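Side-chain contacts in esterase TesA (Pseudomonas aeruginosa, PDB 4JGG), which hydrolyses carboxylic esters, preferring Tween detergents and short-chain p-nitrophenyl esters, with low thioesterase activity towards palmitoyl-coenzyme A and none towards acetyl-coenzyme A: residues D29-A34 against F162-V167; K49-E54 against Y58-A63; S113-A118 against E155-V160; K124-G129 against W194-P199. All coordinates share one frame; numbering follows the deposited sequence.

Interaction 1 of 4, residues D29-A34 against F162-V167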
loop_
_atom_site.group_PDB
_atom_site.type_symbol
_atom_site.label_atom_id
_atom_site.label_comp_id
_atom_site.label_asym_id
_atom_site.label_seq_id
_atom_site.Cartn_x
_atom_site.Cartn_y
_atom_site.Cartn_z
ATOM N N ASP A 29 -0.872 -5.828 -2.394
ATOM C CA ASP A 29 -1.490 -6.745 -3.345
ATOM C C ASP A 29 -0.762 -6.657 -4.675
ATOM O O ASP A 29 0.422 -6.326 -4.714
ATOM C CB ASP A 29 -2.979 -6.423 -3.522
ATOM C CG ASP A 29 -3.243 -4.950 -3.791
ATOM O OD1 ASP A 29 -2.354 -4.250 -4.319
ATOM O OD2 ASP A 29 -4.356 -4.484 -3.464
ATOM N N SER A 30 -1.485 -6.922 -5.759
ATOM C CA SER A 30 -0.959 -6.823 -7.126
ATOM C C SER A 30 -0.182 -5.531 -7.438
ATOM O O SER A 30 0.785 -5.544 -8.209
ATOM C CB SER A 30 -2.123 -6.920 -8.117
ATOM O OG SER A 30 -2.958 -5.775 -7.989
ATOM N N ILE A 31 -0.602 -4.413 -6.858
ATOM C CA ILE A 31 0.020 -3.145 -7.225
ATOM C C ILE A 31 1.473 -3.127 -6.759
ATOM O O ILE A 31 2.369 -2.732 -7.507
ATOM C CB ILE A 31 -0.737 -1.921 -6.677
ATOM C CG1 ILE A 31 -2.202 -1.964 -7.102
ATOM C CG2 ILE A 31 -0.114 -0.620 -7.188
ATOM C CD1 ILE A 31 -2.942 -0.693 -6.764
ATOM N N SER A 32 1.709 -3.581 -5.533
ATOM C CA SER A 32 3.067 -3.561 -4.982
ATOM C C SER A 32 3.849 -4.832 -5.335
ATOM O O SER A 32 5.077 -4.858 -5.254
ATOM C CB SER A 32 3.019 -3.363 -3.471
ATOM O OG SER A 32 2.535 -2.067 -3.173
ATOM N N ALA A 33 3.136 -5.879 -5.748
ATOM C CA ALA A 33 3.777 -7.092 -6.254
ATOM C C ALA A 33 4.221 -6.947 -7.714
ATOM O O ALA A 33 4.909 -7.815 -8.253
ATOM C CB ALA A 33 2.863 -8.309 -6.078
ATOM N N ALA A 34 3.839 -5.840 -8.347
ATOM C CA ALA A 34 4.290 -5.527 -9.705
ATOM C C ALA A 34 3.667 -6.431 -10.750
ATOM O O ALA A 34 4.344 -6.888 -11.678
ATOM C CB ALA A 34 5.823 -5.590 -9.799
ATOM N N PHE A 162 -3.756 9.354 -1.568
ATOM C CA PHE A 162 -3.908 9.168 -3.007
ATOM C C PHE A 162 -2.673 8.526 -3.629
ATOM O O PHE A 162 -1.964 9.155 -4.418
ATOM C CB PHE A 162 -4.198 10.517 -3.677
ATOM C CG PHE A 162 -5.206 11.344 -2.931
ATOM C CD1 PHE A 162 -6.554 11.031 -2.988
ATOM C CD2 PHE A 162 -4.805 12.416 -2.151
ATOM C CE1 PHE A 162 -7.481 11.777 -2.294
ATOM C CE2 PHE A 162 -5.735 13.172 -1.454
ATOM C CZ PHE A 162 -7.070 12.850 -1.525
ATOM N N PHE A 163 -2.425 7.269 -3.265
ATOM C CA PHE A 163 -1.248 6.534 -3.717
ATOM C C PHE A 163 -1.174 6.513 -5.237
ATOM O O PHE A 163 -0.098 6.553 -5.810
ATOM C CB PHE A 163 -1.288 5.107 -3.143
ATOM C CG PHE A 163 -0.209 4.186 -3.656
ATOM C CD1 PHE A 163 1.104 4.616 -3.770
ATOM C CD2 PHE A 163 -0.504 2.855 -3.960
ATOM C CE1 PHE A 163 2.101 3.760 -4.218
ATOM C CE2 PHE A 163 0.490 1.986 -4.402
ATOM C CZ PHE A 163 1.791 2.436 -4.526
ATOM N N LEU A 164 -2.321 6.486 -5.900
ATOM C CA LEU A 164 -2.309 6.371 -7.351
ATOM C C LEU A 164 -2.456 7.735 -8.020
ATOM O O LEU A 164 -2.875 7.831 -9.171
ATOM C CB LEU A 164 -3.393 5.402 -7.828
ATOM C CG LEU A 164 -3.407 4.057 -7.103
ATOM C CD1 LEU A 164 -4.570 3.208 -7.616
ATOM C CD2 LEU A 164 -2.091 3.324 -7.286
ATOM N N GLU A 165 -2.096 8.794 -7.305
ATOM C CA GLU A 165 -2.161 10.121 -7.905
ATOM C C GLU A 165 -1.329 10.188 -9.178
ATOM O O GLU A 165 -0.173 9.792 -9.191
ATOM C CB GLU A 165 -1.712 11.194 -6.924
ATOM C CG GLU A 165 -1.680 12.586 -7.535
ATOM C CD GLU A 165 -1.304 13.648 -6.526
ATOM O OE1 GLU A 165 -1.277 13.330 -5.315
ATOM O OE2 GLU A 165 -1.032 14.793 -6.952
ATOM N N GLY A 166 -1.932 10.693 -10.255
ATOM C CA GLY A 166 -1.235 10.844 -11.518
ATOM C C GLY A 166 -0.998 9.530 -12.243
ATOM O O GLY A 166 -0.331 9.492 -13.282
ATOM N N VAL A 167 -1.535 8.439 -11.694
ATOM C CA VAL A 167 -1.437 7.136 -12.347
ATOM C C VAL A 167 -2.820 6.624 -12.745
ATOM O O VAL A 167 -3.058 6.317 -13.911
ATOM C CB VAL A 167 -0.724 6.084 -11.451
ATOM C CG1 VAL A 167 -0.767 4.704 -12.103
ATOM C CG2 VAL A 167 0.712 6.517 -11.171
#
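Ile31 reaches across to Phe163 and Leu164 with its two arms, joining the Gly-Asp-Ser segment of this GDSL-family (SGNH hydrolase) alpha/beta/alpha fold to the loop that follows strand 158-160. The gamma-methyl CG2, anti to the backbone N (chi1 of the CG1 branch is -54°), comes to CE2 of Phe163 at 3.9 Å, obliquely to the ring. The two side chains slide past each other in opposite directions, so the methyl grazes the aromatic carbon. The other arm works differently: the delta-methyl CD1 of Ile31 meets CD2 of Leu164 tip to tip at 4.1 Å, the leucine reaching forward with its end. The backbones therefore stay well apart, with CA of Ile31 9.8 Å from CA of Leu164, and no hydrogen bond bridges the gap.

The two sides are built differently. On one, Phe162 to Glu165 form a type I beta turn that sets Phe163 and Leu164 side by side, and Asn192 of helix 186-197 donates to the carbonyls of Phe163 and Glu165. Trp43 meets the Phe163 ring edge-to-face, while Ile130 touches both Ile31 and Leu164. On the other side Ser30, assigned by similarity as the nucleophile, directly precedes Ile31, so this apolar contact begins one residue after the probable nucleophile. Asp29 N-caps the short, weakly bonded helix there: its OD1 accepts from Ile31 N at 3.1 Å, approached from the anti side and 33° out of the carboxylate plane.

Interaction 2 of 4, residues K49-E54 against Y58-A63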
loop_
_atom_site.group_PDB
_atom_site.type_symbol
_atom_site.label_atom_id
_atom_site.label_comp_id
_atom_site.label_asym_id
_atom_site.label_seq_id
_atom_site.Cartn_x
_atom_site.Cartn_y
_atom_site.Cartn_z
ATOM N N LYS A 49 16.321 0.833 -4.038
ATOM C CA LYS A 49 17.440 1.454 -4.712
ATOM C C LYS A 49 17.615 2.919 -4.295
ATOM O O LYS A 49 18.735 3.425 -4.233
ATOM C CB LYS A 49 17.278 1.339 -6.222
ATOM C CG LYS A 49 18.125 2.314 -6.998
ATOM C CD LYS A 49 18.451 1.777 -8.378
ATOM C CE LYS A 49 19.326 2.753 -9.150
ATOM N NZ LYS A 49 20.686 2.885 -8.546
ATOM N N ARG A 50 16.513 3.597 -4.005
ATOM C CA ARG A 50 16.588 4.976 -3.542
ATOM C C ARG A 50 17.087 5.046 -2.107
ATOM O O ARG A 50 17.756 5.993 -1.726
ATOM C CB ARG A 50 15.240 5.702 -3.657
ATOM C CG ARG A 50 15.309 7.121 -3.082
ATOM C CD ARG A 50 14.046 7.921 -3.330
ATOM N NE ARG A 50 13.826 8.228 -4.740
ATOM C CZ ARG A 50 12.777 8.914 -5.185
ATOM N NH1 ARG A 50 11.870 9.376 -4.327
ATOM N NH2 ARG A 50 12.640 9.146 -6.482
ATOM N N LEU A 51 16.758 4.040 -1.308
ATOM C CA LEU A 51 17.237 4.010 0.059
ATOM C C LEU A 51 18.746 3.817 0.024
ATOM O O LEU A 51 19.484 4.479 0.742
ATOM C CB LEU A 51 16.576 2.878 0.842
ATOM C CG LEU A 51 15.104 3.077 1.207
ATOM C CD1 LEU A 51 14.526 1.820 1.875
ATOM C CD2 LEU A 51 14.940 4.300 2.093
ATOM N N ALA A 52 19.196 2.904 -0.829
ATOM C CA ALA A 52 20.617 2.649 -0.994
ATOM C C ALA A 52 21.337 3.907 -1.471
ATOM O O ALA A 52 22.355 4.292 -0.907
ATOM C CB ALA A 52 20.837 1.517 -1.965
ATOM N N ASP A 53 20.796 4.553 -2.501
ATOM C CA ASP A 53 21.454 5.716 -3.089
ATOM C C ASP A 53 21.576 6.890 -2.135
ATOM O O ASP A 53 22.600 7.575 -2.108
ATOM C CB ASP A 53 20.742 6.171 -4.357
ATOM C CG ASP A 53 20.925 5.210 -5.492
ATOM O OD1 ASP A 53 21.810 4.335 -5.389
ATOM O OD2 ASP A 53 20.183 5.329 -6.488
ATOM N N GLU A 54 20.525 7.148 -1.369
ATOM C CA GLU A 54 20.547 8.312 -0.496
ATOM C C GLU A 54 21.156 7.978 0.859
ATOM O O GLU A 54 21.035 8.735 1.820
ATOM C CB GLU A 54 19.147 8.903 -0.368
ATOM C CG GLU A 54 18.520 9.176 -1.718
ATOM C CD GLU A 54 17.374 10.150 -1.643
ATOM O OE1 GLU A 54 17.086 10.627 -0.527
ATOM O OE2 GLU A 54 16.759 10.428 -2.696
ATOM N N TYR A 58 18.262 0.454 5.166
ATOM C CA TYR A 58 17.044 -0.315 5.362
ATOM C C TYR A 58 17.042 -1.565 4.501
ATOM O O TYR A 58 17.512 -1.549 3.361
ATOM C CB TYR A 58 15.804 0.549 5.082
ATOM C CG TYR A 58 15.505 1.460 6.242
ATOM C CD1 TYR A 58 16.110 2.700 6.341
ATOM C CD2 TYR A 58 14.662 1.053 7.269
ATOM C CE1 TYR A 58 15.870 3.522 7.417
ATOM C CE2 TYR A 58 14.413 1.870 8.349
ATOM C CZ TYR A 58 15.022 3.107 8.415
ATOM O OH TYR A 58 14.785 3.930 9.489
ATOM N N ARG A 59 16.549 -2.657 5.076
ATOM C CA ARG A 59 16.239 -3.852 4.303
ATOM C C ARG A 59 14.761 -3.798 3.906
ATOM O O ARG A 59 13.878 -3.716 4.764
ATOM C CB ARG A 59 16.537 -5.123 5.105
ATOM C CG ARG A 59 16.050 -6.401 4.424
ATOM C CD ARG A 59 16.268 -7.614 5.309
ATOM N NE ARG A 59 17.667 -7.740 5.703
ATOM C CZ ARG A 59 18.126 -8.658 6.550
ATOM N NH1 ARG A 59 17.294 -9.540 7.093
ATOM N NH2 ARG A 59 19.412 -8.698 6.850
ATOM N N VAL A 60 14.505 -3.806 2.605
ATOM C CA VAL A 60 13.141 -3.802 2.088
ATOM C C VAL A 60 12.659 -5.234 1.873
ATOM O O VAL A 60 13.219 -5.989 1.069
ATOM C CB VAL A 60 13.042 -3.038 0.758
ATOM C CG1 VAL A 60 11.589 -2.998 0.271
ATOM C CG2 VAL A 60 13.586 -1.609 0.918
ATOM N N VAL A 61 11.629 -5.616 2.613
ATOM C CA VAL A 61 11.043 -6.936 2.456
ATOM C C VAL A 61 9.653 -6.757 1.848
ATOM O O VAL A 61 8.746 -6.240 2.501
ATOM C CB VAL A 61 10.938 -7.675 3.804
ATOM C CG1 VAL A 61 10.249 -9.018 3.625
ATOM C CG2 VAL A 61 12.322 -7.850 4.426
ATOM N N ASN A 62 9.513 -7.140 0.583
ATOM C CA ASN A 62 8.230 -7.049 -0.104
ATOM C C ASN A 62 7.439 -8.311 0.161
ATOM O O ASN A 62 7.876 -9.401 -0.205
ATOM C CB ASN A 62 8.431 -6.882 -1.613
ATOM C CG ASN A 62 7.148 -6.461 -2.325
ATOM O OD1 ASN A 62 6.129 -6.214 -1.682
ATOM N ND2 ASN A 62 7.197 -6.372 -3.651
ATOM N N ALA A 63 6.294 -8.173 0.817
ATOM C CA ALA A 63 5.440 -9.320 1.087
ATOM C C ALA A 63 4.104 -9.168 0.365
ATOM O O ALA A 63 3.058 -9.573 0.876
ATOM C CB ALA A 63 5.233 -9.484 2.583
#
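Leu51 and its partners Tyr58 and Val60 make a purely apolar contact, which rests on a single methyl group. CD1 of Leu51 lies 3.7 Å from CB of Tyr58 and equally 3.7 Å from CG2 of Val60, touching two residues, two apart in sequence, whose side chains both start toward the helix; Tyr58 just precedes the strand and Val60 lies in it. Its approach to each is oblique, and it meets Tyr58 at the CB. Leu51 holds CG anti to its carbonyl carbon (chi1 -72°), which extends the side chain off the helix toward the strand. Val60 turns CG2 beside its own backbone N, on the side where Leu51 arrives.

Electrostatic pairing stays on the helix and away from this interface. NZ of Lys49 forms a salt bridge with OD2 of Asp53 at 3.2 Å, one turn on, OD2 offering its syn lone pair; both residues are exposed to solvent.

Hydrogen bonding joins the two elements from just beside the contact. The side-chain amide of Gln48, on the same helix, donates through NE2 to Tyr58 O and accepts through OE1 from Val60 N, much as a further strand would. Separately, Tyr58 OH is hydrogen-bonded to Leu201 O.

In the fold, helix 43-53 thus packs against strand 59-62, an outermost strand of the parallel sheet that follows it in the chain; strand 23-28 pairs with the inner edge of this strand, and Trp194 of helix 186-197 flanks Leu51.

Interaction 3 of 4, residues S113-A118 against E155-V160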
loop_
_atom_site.group_PDB
_atom_site.type_symbol
_atom_site.label_atom_id
_atom_site.label_comp_id
_atom_site.label_asym_id
_atom_site.label_seq_id
_atom_site.Cartn_x
_atom_site.Cartn_y
_atom_site.Cartn_z
ATOM N N SER A 113 -6.984 -3.007 12.709
ATOM C CA SER A 113 -6.382 -4.106 13.457
ATOM C C SER A 113 -4.958 -4.421 12.983
ATOM O O SER A 113 -4.075 -4.679 13.802
ATOM C CB SER A 113 -7.262 -5.354 13.367
ATOM O OG SER A 113 -6.701 -6.421 14.109
ATOM N N MET A 114 -4.732 -4.384 11.672
ATOM C CA MET A 114 -3.376 -4.532 11.126
ATOM C C MET A 114 -2.454 -3.452 11.663
ATOM O O MET A 114 -1.320 -3.735 12.018
ATOM C CB MET A 114 -3.356 -4.456 9.588
ATOM C CG MET A 114 -3.943 -5.650 8.830
ATOM S SD MET A 114 -3.645 -5.519 7.038
ATOM C CE MET A 114 -1.879 -5.816 6.945
ATOM N N ALA A 115 -2.927 -2.207 11.671
ATOM C CA ALA A 115 -2.109 -1.076 12.102
ATOM C C ALA A 115 -1.850 -1.165 13.593
ATOM O O ALA A 115 -0.771 -0.819 14.070
ATOM C CB ALA A 115 -2.772 0.251 11.751
ATOM N N GLN A 116 -2.848 -1.641 14.324
ATOM C CA GLN A 116 -2.703 -1.889 15.753
ATOM C C GLN A 116 -1.620 -2.922 16.021
ATOM O O GLN A 116 -0.763 -2.725 16.882
ATOM C CB GLN A 116 -4.039 -2.355 16.343
ATOM C CG GLN A 116 -4.053 -2.488 17.853
ATOM C CD GLN A 116 -3.618 -3.859 18.323
ATOM O OE1 GLN A 116 -3.782 -4.850 17.614
ATOM N NE2 GLN A 116 -3.060 -3.925 19.531
ATOM N N LYS A 117 -1.656 -4.024 15.278
ATOM C CA LYS A 117 -0.742 -5.133 15.529
ATOM C C LYS A 117 0.691 -4.767 15.156
ATOM O O LYS A 117 1.636 -5.151 15.847
ATOM C CB LYS A 117 -1.184 -6.380 14.767
ATOM C CG LYS A 117 -2.366 -7.113 15.376
ATOM C CD LYS A 117 -2.727 -8.313 14.516
ATOM C CE LYS A 117 -4.005 -9.011 14.982
ATOM N NZ LYS A 117 -3.854 -9.640 16.317
ATOM N N ALA A 118 0.850 -4.030 14.062
ATOM C CA ALA A 118 2.174 -3.552 13.657
ATOM C C ALA A 118 2.763 -2.586 14.682
ATOM O O ALA A 118 3.926 -2.716 15.082
ATOM C CB ALA A 118 2.113 -2.905 12.287
ATOM N N GLU A 155 -5.811 4.914 14.430
ATOM C CA GLU A 155 -4.619 4.200 14.880
ATOM C C GLU A 155 -3.353 5.059 14.865
ATOM O O GLU A 155 -2.254 4.553 15.103
ATOM C CB GLU A 155 -4.398 2.919 14.065
ATOM C CG GLU A 155 -5.528 1.881 14.169
ATOM C CD GLU A 155 -5.783 1.422 15.596
ATOM O OE1 GLU A 155 -4.875 1.583 16.447
ATOM O OE2 GLU A 155 -6.886 0.894 15.866
ATOM N N LYS A 156 -3.511 6.350 14.592
ATOM C CA LYS A 156 -2.384 7.283 14.516
ATOM C C LYS A 156 -1.303 6.824 13.544
ATOM O O LYS A 156 -0.133 6.788 13.905
ATOM C CB LYS A 156 -1.724 7.472 15.882
ATOM C CG LYS A 156 -2.644 7.353 17.067
ATOM N N THR A 157 -1.678 6.470 12.322
ATOM C CA THR A 157 -0.684 6.038 11.350
ATOM C C THR A 157 -0.351 7.177 10.401
ATOM O O THR A 157 -1.044 8.200 10.369
ATOM C CB THR A 157 -1.174 4.840 10.510
ATOM O OG1 THR A 157 -1.961 5.310 9.411
ATOM C CG2 THR A 157 -2.008 3.891 11.349
ATOM N N ALA A 158 0.712 7.009 9.623
ATOM C CA ALA A 158 0.942 7.914 8.510
ATOM C C ALA A 158 0.071 7.443 7.357
ATOM O O ALA A 158 -0.439 6.310 7.368
ATOM C CB ALA A 158 2.437 7.957 8.116
ATOM N N LEU A 159 -0.120 8.312 6.371
ATOM C CA LEU A 159 -1.052 8.035 5.296
ATOM C C LEU A 159 -0.722 8.773 4.005
ATOM O O LEU A 159 -0.459 9.978 4.013
ATOM C CB LEU A 159 -2.474 8.392 5.746
ATOM C CG LEU A 159 -3.595 8.410 4.706
ATOM C CD1 LEU A 159 -3.903 7.026 4.179
ATOM C CD2 LEU A 159 -4.831 9.035 5.323
ATOM N N VAL A 160 -0.730 8.029 2.903
ATOM C CA VAL A 160 -0.726 8.604 1.564
ATOM C C VAL A 160 -2.123 8.408 0.985
ATOM O O VAL A 160 -2.421 7.359 0.422
ATOM C CB VAL A 160 0.289 7.898 0.646
ATOM C CG1 VAL A 160 0.052 8.286 -0.807
ATOM C CG2 VAL A 160 1.715 8.210 1.083
#
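Ala115 is central to this contact: its CB sits 3.7 Å from CG2 of Thr157 and 3.9 Å from CB of Glu155, with CG of Glu155 close by as well. Beside it, OE1 of Glu155 rests over CB of Gln116 at 4.0 Å. The Glu155 chain is bent at chi2 (-59°), which brings OE1 back toward Gln116 on the flank of helix 104-121. The amide end of Gln116 leads away from the contact.

One shell further out, the chain geometry explains these positions. Lys156 has left helical angles with positive phi and closes helix 138-155 in a Schellman motif, so that Glu155 and Thr157, on either side of it, both turn toward the neighbouring helix. Thr157 is pinned in rotation by its hydroxyl, which donates to Ala158 O at 2.7 Å from above the carbonyl plane, 41° out of it; this directs CG2 to Ala115. Beyond lies the sheet of the alpha/beta/alpha fold, where strand 158-160 pairs with strand 124-128, and Leu74 of helix 70-84 touches the far flank of helix 104-121.

No hydrogen bond spans the two segments, and Glu155 has a long, weak ion pair with Arg119. Between these segments the contact is therefore ordinary van der Waals packing of methyl and methylene groups, with OE1 of Glu155 resting against carbon.

Interaction 4 of 4, residues K124-G129 against W194-P199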
loop_
_atom_site.group_PDB
_atom_site.type_symbol
_atom_site.label_atom_id
_atom_site.label_comp_id
_atom_site.label_asym_id
_atom_site.label_seq_id
_atom_site.Cartn_x
_atom_site.Cartn_y
_atom_site.Cartn_z
ATOM N N LYS A 124 6.508 1.667 12.977
ATOM C CA LYS A 124 5.706 2.792 12.473
ATOM C C LYS A 124 4.901 2.294 11.283
ATOM O O LYS A 124 5.412 1.517 10.478
ATOM C CB LYS A 124 6.590 3.940 11.988
ATOM C CG LYS A 124 7.543 4.525 13.030
ATOM C CD LYS A 124 6.781 5.278 14.109
ATOM N N VAL A 125 3.656 2.751 11.154
ATOM C CA VAL A 125 2.787 2.278 10.077
ATOM C C VAL A 125 2.474 3.382 9.074
ATOM O O VAL A 125 2.150 4.504 9.464
ATOM C CB VAL A 125 1.470 1.720 10.638
ATOM C CG1 VAL A 125 0.483 1.456 9.522
ATOM C CG2 VAL A 125 1.735 0.459 11.429
ATOM N N LEU A 126 2.588 3.062 7.786
ATOM C CA LEU A 126 2.210 3.979 6.716
ATOM C C LEU A 126 1.142 3.302 5.860
ATOM O O LEU A 126 1.385 2.234 5.284
ATOM C CB LEU A 126 3.426 4.344 5.854
ATOM C CG LEU A 126 3.200 5.144 4.562
ATOM C CD1 LEU A 126 2.577 6.499 4.843
ATOM C CD2 LEU A 126 4.513 5.317 3.803
ATOM N N LEU A 127 -0.051 3.900 5.795
ATOM C CA LEU A 127 -1.117 3.349 4.960
ATOM C C LEU A 127 -1.082 3.964 3.571
ATOM O O LEU A 127 -0.969 5.184 3.430
ATOM C CB LEU A 127 -2.490 3.653 5.554
ATOM C CG LEU A 127 -2.874 3.226 6.957
ATOM C CD1 LEU A 127 -4.381 3.442 7.108
ATOM C CD2 LEU A 127 -2.493 1.763 7.178
ATOM N N LEU A 128 -1.184 3.125 2.548
ATOM C CA LEU A 128 -1.356 3.615 1.189
ATOM C C LEU A 128 -2.831 3.488 0.825
ATOM O O LEU A 128 -3.406 2.382 0.858
ATOM C CB LEU A 128 -0.475 2.850 0.195
ATOM C CG LEU A 128 1.022 2.900 0.502
ATOM C CD1 LEU A 128 1.834 2.257 -0.611
ATOM C CD2 LEU A 128 1.478 4.322 0.757
ATOM N N GLY A 129 -3.442 4.624 0.506
ATOM C CA GLY A 129 -4.856 4.659 0.170
ATOM C C GLY A 129 -5.028 4.635 -1.330
ATOM O O GLY A 129 -4.215 5.196 -2.059
ATOM N N TRP A 194 7.384 8.376 -1.252
ATOM C CA TRP A 194 8.645 8.841 -0.647
ATOM C C TRP A 194 8.487 9.997 0.339
ATOM O O TRP A 194 8.978 9.915 1.464
ATOM C CB TRP A 194 9.689 9.153 -1.728
ATOM C CG TRP A 194 11.062 9.532 -1.199
ATOM C CD1 TRP A 194 11.669 10.761 -1.277
ATOM C CD2 TRP A 194 11.996 8.672 -0.538
ATOM N NE1 TRP A 194 12.911 10.714 -0.701
ATOM C CE2 TRP A 194 13.139 9.443 -0.232
ATOM C CE3 TRP A 194 11.979 7.321 -0.166
ATOM C CZ2 TRP A 194 14.253 8.914 0.420
ATOM C CZ3 TRP A 194 13.089 6.796 0.491
ATOM C CH2 TRP A 194 14.205 7.590 0.774
ATOM N N PRO A 195 7.810 11.079 -0.068
ATOM C CA PRO A 195 7.657 12.255 0.802
ATOM C C PRO A 195 7.054 11.927 2.157
ATOM O O PRO A 195 7.452 12.508 3.163
ATOM C CB PRO A 195 6.674 13.140 0.024
ATOM C CG PRO A 195 6.891 12.779 -1.397
ATOM C CD PRO A 195 7.252 11.310 -1.408
ATOM N N THR A 196 6.080 11.027 2.173
ATOM C CA THR A 196 5.370 10.687 3.398
ATOM C C THR A 196 6.177 9.652 4.182
ATOM O O THR A 196 6.109 9.599 5.409
ATOM C CB THR A 196 3.917 10.204 3.090
ATOM O OG1 THR A 196 3.191 11.274 2.466
ATOM C CG2 THR A 196 3.184 9.803 4.350
ATOM N N LEU A 197 6.963 8.854 3.464
ATOM C CA LEU A 197 7.829 7.845 4.092
ATOM C C LEU A 197 9.087 8.445 4.712
ATOM O O LEU A 197 9.480 8.101 5.836
ATOM C CB LEU A 197 8.251 6.801 3.055
ATOM C CG LEU A 197 9.365 5.837 3.475
ATOM C CD1 LEU A 197 8.925 5.005 4.670
ATOM C CD2 LEU A 197 9.795 4.951 2.308
ATOM N N LYS A 198 9.727 9.326 3.956
ATOM C CA LYS A 198 11.024 9.891 4.325
ATOM C C LYS A 198 11.146 10.283 5.801
ATOM O O LYS A 198 12.098 9.881 6.461
ATOM C CB LYS A 198 11.350 11.081 3.424
ATOM C CG LYS A 198 12.776 11.591 3.564
ATOM C CD LYS A 198 13.065 12.639 2.515
ATOM C CE LYS A 198 14.516 13.091 2.558
ATOM N NZ LYS A 198 14.704 14.287 1.681
ATOM N N PRO A 199 10.179 11.058 6.328
ATOM C CA PRO A 199 10.273 11.526 7.717
ATOM C C PRO A 199 10.241 10.379 8.722
ATOM O O PRO A 199 10.675 10.549 9.862
ATOM C CB PRO A 199 9.016 12.389 7.883
ATOM C CG PRO A 199 8.597 12.742 6.496
ATOM C CD PRO A 199 8.952 11.547 5.673
#
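Leu126 divides its two methyls between Thr196 and Leu197, and the two halves differ in tightness. CD1 presses on CG2 of Thr196 at 3.4 Å, closer than usual van der Waals contact, the side chains meeting at a slant. CD2 is more relaxed: it lies 4.1 Å from CB of Leu197, and the two leucines cross at about a right angle. Leu126 keeps CG anti to the backbone N (chi1 172°), which sends both methyls off the strand to the helix. In Thr196 the gamma-methyl is likewise anti to N, pointing at the strand, while OG1 sits beside the N.

The contact packs the C-terminal helix 186-197 on strand 124-128, an inner strand, second from the edge of the parallel sheet in this alpha/beta/alpha fold. Backbone bonds to Val89 and Ile91 of strand 88-92 hold Leu126 on one side, and strand 158-160 borders it on the other, with Ala158 against Leu126 and Val160 against Thr196. Leu197 continues the layer to Leu88 and to Leu47 of helix 43-53.

Toward solvent the packing thins. Pro195, Lys198 and Pro199 are exposed and lie on the side of the helix turned from the strand. The helix is kinked here, since Pro195 has no N-H to donate and Thr196 N makes no bond to the turn before, but Lys198 N regains one to Trp194 O at 2.7 Å. The side chain of Trp194 starts away from the strand; its indole has CG of Lys198 4.0 Å above one face near the rim, and Arg50 makes a cation-pi contact with the same ring.

How the interactions relate
Interaction 1 is the one at the active site: it contains Ser30, and the side chain of Ile31 lies about 5 Å from that of His180 and about 9 Å from that of Asp177, the other triad members assigned by similarity. Interaction 2 joins it through Asn62 ND2 and Ser32 O, 3.1 Å apart, though their centres are about 17 Å apart. Interaction 4 continues into interaction 1 where Phe163 N meets Gly129 O at 3.0 Å. Interactions 3 and 4 share the paired strands 124-128 and 158-160, their centres about 11 Å apart. Interactions 2 and 4 meet where Leu51 CD2 approaches Trp194 CZ3 at 3.5 Å, whereas 2 and 3 do not touch.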